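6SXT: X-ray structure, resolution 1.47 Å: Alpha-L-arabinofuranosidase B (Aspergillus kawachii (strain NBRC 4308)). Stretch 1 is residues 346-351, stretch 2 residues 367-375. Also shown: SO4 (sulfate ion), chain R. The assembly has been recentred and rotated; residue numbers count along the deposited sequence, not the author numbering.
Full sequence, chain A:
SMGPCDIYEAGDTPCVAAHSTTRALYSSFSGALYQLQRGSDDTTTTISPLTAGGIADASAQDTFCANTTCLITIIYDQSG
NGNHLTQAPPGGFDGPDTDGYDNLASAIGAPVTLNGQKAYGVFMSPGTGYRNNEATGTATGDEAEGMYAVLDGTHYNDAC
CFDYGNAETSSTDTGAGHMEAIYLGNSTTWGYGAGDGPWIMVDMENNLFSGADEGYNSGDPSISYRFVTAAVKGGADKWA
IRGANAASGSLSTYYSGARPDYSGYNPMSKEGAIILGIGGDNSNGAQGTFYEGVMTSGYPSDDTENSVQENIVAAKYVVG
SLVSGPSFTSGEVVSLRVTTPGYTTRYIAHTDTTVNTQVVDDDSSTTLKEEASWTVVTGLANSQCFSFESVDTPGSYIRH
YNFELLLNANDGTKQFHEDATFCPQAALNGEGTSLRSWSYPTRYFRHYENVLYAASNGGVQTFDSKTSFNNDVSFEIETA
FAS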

ATOM      1  N   ARG A 346     -18.553   2.886 -28.875  1.00 23.39           N
ATOM      2  CA  ARG A 346     -18.136   4.059 -28.070  1.00 22.02           C
ATOM      3  C   ARG A 346     -16.654   3.976 -27.748  1.00 23.15           C
ATOM      4  O   ARG A 346     -16.068   2.864 -27.621  1.00 22.75           O
ATOM      5  CB  ARG A 346     -18.927   4.224 -26.783  1.00 22.45           C
ATOM      6  CG  ARG A 346     -20.436   4.179 -26.980  1.00 24.49           C
ATOM      7  CD  ARG A 346     -21.227   4.419 -25.744  1.00 24.80           C
ATOM      8  NE  ARG A 346     -21.273   5.802 -25.321  1.00 24.89           N
ATOM      9  CZ  ARG A 346     -22.218   6.668 -25.712  1.00 28.02           C
ATOM     10  NH1 ARG A 346     -22.195   7.910 -25.297  1.00 26.33           N
ATOM     11  NH2 ARG A 346     -23.182   6.263 -26.511  1.00 27.84           N
ATOM     12  N   TYR A 347     -16.049   5.126 -27.584  1.00 20.39           N
ATOM     13  CA  TYR A 347     -14.622   5.326 -27.272  1.00 21.83           C
ATOM     14  C   TYR A 347     -14.491   6.282 -26.095  1.00 21.50           C
ATOM     15  O   TYR A 347     -15.375   7.126 -25.846  1.00 22.20           O
ATOM     16  CB  TYR A 347     -13.859   5.909 -28.459  1.00 23.03           C
ATOM     17  CG  TYR A 347     -13.679   4.941 -29.585  1.00 21.39           C
ATOM     18  CD1 TYR A 347     -14.731   4.717 -30.469  1.00 23.97           C
ATOM     19  CD2 TYR A 347     -12.483   4.289 -29.819  1.00 23.50           C
ATOM     20  CE1 TYR A 347     -14.620   3.839 -31.516  1.00 23.21           C
ATOM     21  CE2 TYR A 347     -12.349   3.393 -30.869  1.00 25.14           C
ATOM     22  CZ  TYR A 347     -13.409   3.228 -31.762  1.00 24.16           C
ATOM     23  OH  TYR A 347     -13.285   2.322 -32.788  1.00 26.52           O
ATOM     24  N   ILE A 348     -13.378   6.155 -25.342  1.00 20.04           N
ATOM     25  CA  ILE A 348     -13.081   7.090 -24.250  1.00 19.52           C
ATOM     26  C   ILE A 348     -12.750   8.441 -24.890  1.00 19.36           C
ATOM     27  O   ILE A 348     -11.796   8.546 -25.689  1.00 20.47           O
ATOM     28  CB  ILE A 348     -11.911   6.605 -23.354  1.00 19.76           C
ATOM     29  CG1 ILE A 348     -12.250   5.222 -22.783  1.00 21.14           C
ATOM     30  CG2 ILE A 348     -11.629   7.651 -22.288  1.00 20.48           C
ATOM     31  CD1 ILE A 348     -11.243   4.708 -21.766  1.00 21.27           C
ATOM     32  N   ALA A 349     -13.521   9.414 -24.488  1.00 19.86           N
ATOM     33  CA  ALA A 349     -13.349  10.777 -25.015  1.00 21.54           C
ATOM     34  C   ALA A 349     -13.478  11.754 -23.865  1.00 22.27           C
ATOM     35  O   ALA A 349     -13.435  11.370 -22.657  1.00 20.23           O
ATOM     36  CB  ALA A 349     -14.388  11.017 -26.096  1.00 21.69           C
ATOM     37  N   HIS A 350     -13.637  13.048 -24.145  1.00 20.50           N
ATOM     38  CA  HIS A 350     -13.883  13.981 -23.056  1.00 19.12           C
ATOM     39  C   HIS A 350     -14.684  15.166 -23.630  1.00 20.78           C
ATOM     40  O   HIS A 350     -14.572  15.415 -24.855  1.00 22.28           O
ATOM     41  CB  HIS A 350     -12.592  14.424 -22.364  1.00 21.69           C
ATOM     42  CG  HIS A 350     -11.750  15.306 -23.220  1.00 19.70           C
ATOM     43  ND1 HIS A 350     -11.820  16.691 -23.078  1.00 21.22           N
ATOM     44  CD2 HIS A 350     -10.844  15.031 -24.182  1.00 20.08           C
ATOM     45  CE1 HIS A 350     -10.973  17.217 -23.954  1.00 21.44           C
ATOM     46  NE2 HIS A 350     -10.373  16.234 -24.660  1.00 20.92           N
ATOM     47  N   THR A 351     -15.412  15.785 -22.742  1.00 20.11           N
ATOM     48  CA  THR A 351     -16.114  17.087 -22.994  1.00 20.93           C
ATOM     49  C   THR A 351     -15.573  18.043 -21.948  1.00 21.12           C
ATOM     50  O   THR A 351     -15.938  17.907 -20.755  1.00 21.06           O
ATOM     51  CB  THR A 351     -17.623  16.950 -22.907  1.00 21.36           C
ATOM     52  OG1 THR A 351     -17.999  15.866 -23.754  1.00 21.95           O
ATOM     53  CG2 THR A 351     -18.287  18.243 -23.354  1.00 24.56           C
ATOM     54  N   THR A 367     -13.073  17.637 -34.055  1.00 23.80           N
ATOM     55  CA  THR A 367     -13.024  18.017 -32.629  1.00 23.84           C
ATOM     56  C   THR A 367     -13.180  16.759 -31.764  1.00 24.41           C
ATOM     57  O   THR A 367     -12.297  16.511 -30.894  1.00 25.36           O
ATOM     58  CB  THR A 367     -14.106  19.016 -32.280  1.00 26.09           C
ATOM     59  OG1 THR A 367     -15.433  18.557 -32.625  1.00 36.32           O
ATOM     60  CG2 THR A 367     -13.831  20.289 -33.033  1.00 22.41           C
ATOM     61  N   LEU A 368     -14.217  16.003 -32.026  1.00 23.26           N
ATOM     62  CA  LEU A 368     -14.458  14.774 -31.219  1.00 23.51           C
ATOM     63  C   LEU A 368     -13.344  13.740 -31.483  1.00 22.63           C
ATOM     64  O   LEU A 368     -12.903  13.068 -30.491  1.00 23.67           O
ATOM     65  CB  LEU A 368     -15.864  14.262 -31.500  1.00 21.78           C
ATOM     66  CG  LEU A 368     -16.244  12.939 -30.842  1.00 23.55           C
ATOM     67  CD1 LEU A 368     -16.124  13.099 -29.328  1.00 24.47           C
ATOM     68  CD2 LEU A 368     -17.662  12.523 -31.227  1.00 24.31           C
ATOM     69  N   LYS A 369     -12.864  13.587 -32.701  1.00 22.02           N
ATOM     70  CA  LYS A 369     -11.752  12.668 -33.007  1.00 22.55           C
ATOM     71  C   LYS A 369     -10.552  12.976 -32.132  1.00 23.66           C
ATOM     72  O   LYS A 369      -9.912  12.029 -31.609  1.00 21.21           O
ATOM     73  CB  LYS A 369     -11.370  12.690 -34.477  1.00 22.35           C
ATOM     74  CG  LYS A 369     -12.443  12.047 -35.339  1.00 24.95           C
ATOM     75  CD  LYS A 369     -12.059  12.047 -36.784  1.00 26.11           C
ATOM     76  CE  LYS A 369     -13.054  11.341 -37.663  1.00 27.67           C
ATOM     77  NZ  LYS A 369     -12.557  11.397 -39.054  1.00 32.59           N
ATOM     78  N   GLU A 370     -10.234  14.248 -31.950  1.00 20.39           N
ATOM     79  CA  GLU A 370      -9.092  14.631 -31.102  1.00 22.10           C
ATOM     80  C   GLU A 370      -9.415  14.317 -29.633  1.00 19.69           C
ATOM     81  O   GLU A 370      -8.467  13.927 -28.877  1.00 21.52           O
ATOM     82  CB  GLU A 370      -8.756  16.116 -31.253  1.00 21.08           C
ATOM     83  CG  GLU A 370      -8.219  16.491 -32.599  1.00 20.94           C
ATOM     84  CD  GLU A 370      -7.933  17.995 -32.597  1.00 23.60           C
ATOM     85  OE1 GLU A 370      -7.920  18.602 -31.516  1.00 21.82           O
ATOM     86  OE2 GLU A 370      -7.707  18.554 -33.714  1.00 23.61           O
ATOM     87  N   GLU A 371     -10.634  14.552 -29.185  1.00 20.37           N
ATOM     88  CA  GLU A 371     -11.082  14.294 -27.793  1.00 20.73           C
ATOM     89  C   GLU A 371     -11.054  12.778 -27.493  1.00 22.00           C
ATOM     90  O   GLU A 371     -10.987  12.419 -26.305  1.00 21.74           O
ATOM     91  CB  GLU A 371     -12.447  14.886 -27.561  1.00 20.82           C
ATOM     92  CG  GLU A 371     -12.386  16.427 -27.543  1.00 21.84           C
ATOM     93  CD  GLU A 371     -13.749  17.068 -27.633  1.00 23.00           C
ATOM     94  OE1 GLU A 371     -14.719  16.419 -28.115  1.00 23.55           O
ATOM     95  OE2 GLU A 371     -13.833  18.229 -27.252  1.00 24.83           O
ATOM     96  N   ALA A 372     -11.123  11.963 -28.524  1.00 21.13           N
ATOM     97  CA  ALA A 372     -11.079  10.474 -28.391  1.00 20.76           C
ATOM     98  C   ALA A 372      -9.687   9.947 -28.710  1.00 20.97           C
ATOM     99  O   ALA A 372      -9.570   8.730 -28.982  1.00 23.24           O
ATOM    100  CB  ALA A 372     -12.094   9.871 -29.288  1.00 21.90           C
ATOM    101  N   SER A 373      -8.681  10.808 -28.763  1.00 19.36           N
ATOM    102  CA  SER A 373      -7.302  10.398 -29.068  1.00 20.34           C
ATOM    103  C   SER A 373      -6.410  10.791 -27.902  1.00 21.88           C
ATOM    104  O   SER A 373      -6.563  11.892 -27.335  1.00 21.30           O
ATOM    105  CB  SER A 373      -6.812  10.969 -30.397  1.00 22.18           C
ATOM    106  OG  SER A 373      -7.669  10.506 -31.406  1.00 21.13           O
ATOM    107  N   TRP A 374      -5.467   9.909 -27.539  1.00 20.09           N
ATOM    108  CA  TRP A 374      -4.668  10.031 -26.296  1.00 19.81           C
ATOM    109  C   TRP A 374      -3.214   9.708 -26.589  1.00 18.83           C
ATOM    110  O   TRP A 374      -2.924   8.641 -27.164  1.00 20.59           O
ATOM    111  CB  TRP A 374      -5.259   9.091 -25.237  1.00 19.56           C
ATOM    112  CG  TRP A 374      -6.699   9.373 -24.939  1.00 19.31           C
ATOM    113  CD1 TRP A 374      -7.793   8.782 -25.498  1.00 19.24           C
ATOM    114  CD2 TRP A 374      -7.192  10.449 -24.143  1.00 18.33           C
ATOM    115  NE1 TRP A 374      -8.932   9.340 -25.011  1.00 19.44           N
ATOM    116  CE2 TRP A 374      -8.595  10.382 -24.195  1.00 18.97           C
ATOM    117  CE3 TRP A 374      -6.579  11.418 -23.343  1.00 19.35           C
ATOM    118  CZ2 TRP A 374      -9.407  11.248 -23.470  1.00 20.12           C
ATOM    119  CZ3 TRP A 374      -7.378  12.289 -22.652  1.00 19.43           C
ATOM    120  CH2 TRP A 374      -8.775  12.202 -22.721  1.00 20.39           C
ATOM    121  N   THR A 375      -2.314  10.597 -26.254  1.00 19.92           N
ATOM    122  CA  THR A 375      -0.870  10.377 -26.325  1.00 20.17           C
ATOM    123  C   THR A 375      -0.465   9.646 -25.033  1.00 19.32           C
ATOM    124  O   THR A 375      -0.678  10.168 -23.951  1.00 20.89           O
ATOM    125  CB  THR A 375      -0.090  11.668 -26.487  1.00 23.70           C
ATOM    126  OG1 THR A 375      -0.656  12.387 -27.613  1.00 23.78           O
ATOM    127  CG2 THR A 375       1.379  11.366 -26.697  1.00 24.02           C
TER
HETATM  128  S   SO4 R 518     -25.384   9.180 -26.691  1.00 73.68           S
HETATM  129  O1  SO4 R 518     -26.372  10.118 -27.168  1.00 82.11           O
HETATM  130  O2  SO4 R 518     -24.787   8.501 -27.822  1.00 58.73           O
HETATM  131  O3  SO4 R 518     -24.367   9.914 -25.925  1.00 57.39           O
HETATM  132  O4  SO4 R 518     -26.036   8.205 -25.844  1.00 78.78           O
HETATM  133  O   HOH W   1     -10.456   6.880 -27.238  1.00 22.63           O

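The strand 346-351 runs across the C-terminal end of the helix 367-371, their axes approaching to 7.5 Å at 113° between N-to-C directions. Backbone meets backbone most intimately where the helix stops: the CA atoms of Ala349 and Ala372 lie 4.1 Å apart, and Ala372, at phi/psi -100/14, is the first residue to leave helical geometry. Two CA-H...O contacts pass between the two stretches here. Ala349 CA lies 3.2 Å from Glu371 O, with 140° at the hydrogen, and Ala372 CA lies 3.4 Å from Ile348 O, with 149°. Alanine, with a single side-chain carbon, occupies both positions of this close approach; Ala349 CB and Ala372 CB sit 4.1 Å apart. Leu368, at chi1 175° (t) and chi2 60° (p), turns its end nearer the strand than its sideways CA-to-CB bond would suggest, so that Leu368 CD1 comes 4.2 Å from Ala349 CB.

Ile348 O is the polar centre of the contact. Trp374 NE1 donates to Ile348 O at 3.0 Å with an N-H...acceptor angle of 176°, almost perfectly linear, and the oxygen lies near the indole plane, as an N-H directed outward from the ring edge demands. The CA-to-CB bond of Trp374 points toward the strand, and chi1 -58° (m) with chi2 94° places the N-H in line with this carbonyl. Water 1 donates from its O to Ile348 O at 2.6 Å and to Ala372 O at 2.7 Å, thereby bridging two backbone acceptors that could not bond each other directly. The Ile348 side chain, m and t, leads away at its end, although Ile348 CG2 remains 4.4 Å from Trp374 CZ2.

His350 adopts chi1 70° (p) and chi2 97°, which brings its ring end nearer to the second stretch. Glu371 CG lies over one face of the His350 ring, 3.9 Å from its centroid and 29° off the normal, a CH-pi contact made by the aliphatic part of an acidic side chain. The His350 and Trp374 rings meet obliquely, their planes at 57°, with His350 CD2 3.8 Å from Trp374 CH2. Glu371, at chi1 -70° (m) and chi2 167° (t), extends its carboxylate beside the strand, but Glu371 OE1, 3.4 Å from His350 O, faces another acceptor, so this proximity is no hydrogen bond.

The CA-to-CB bond of Ser373 points away from the strand. At chi1 -59° (m), Ser373 OG donates to Lys369 O at 2.7 Å, satisfying a carbonyl near the helix end.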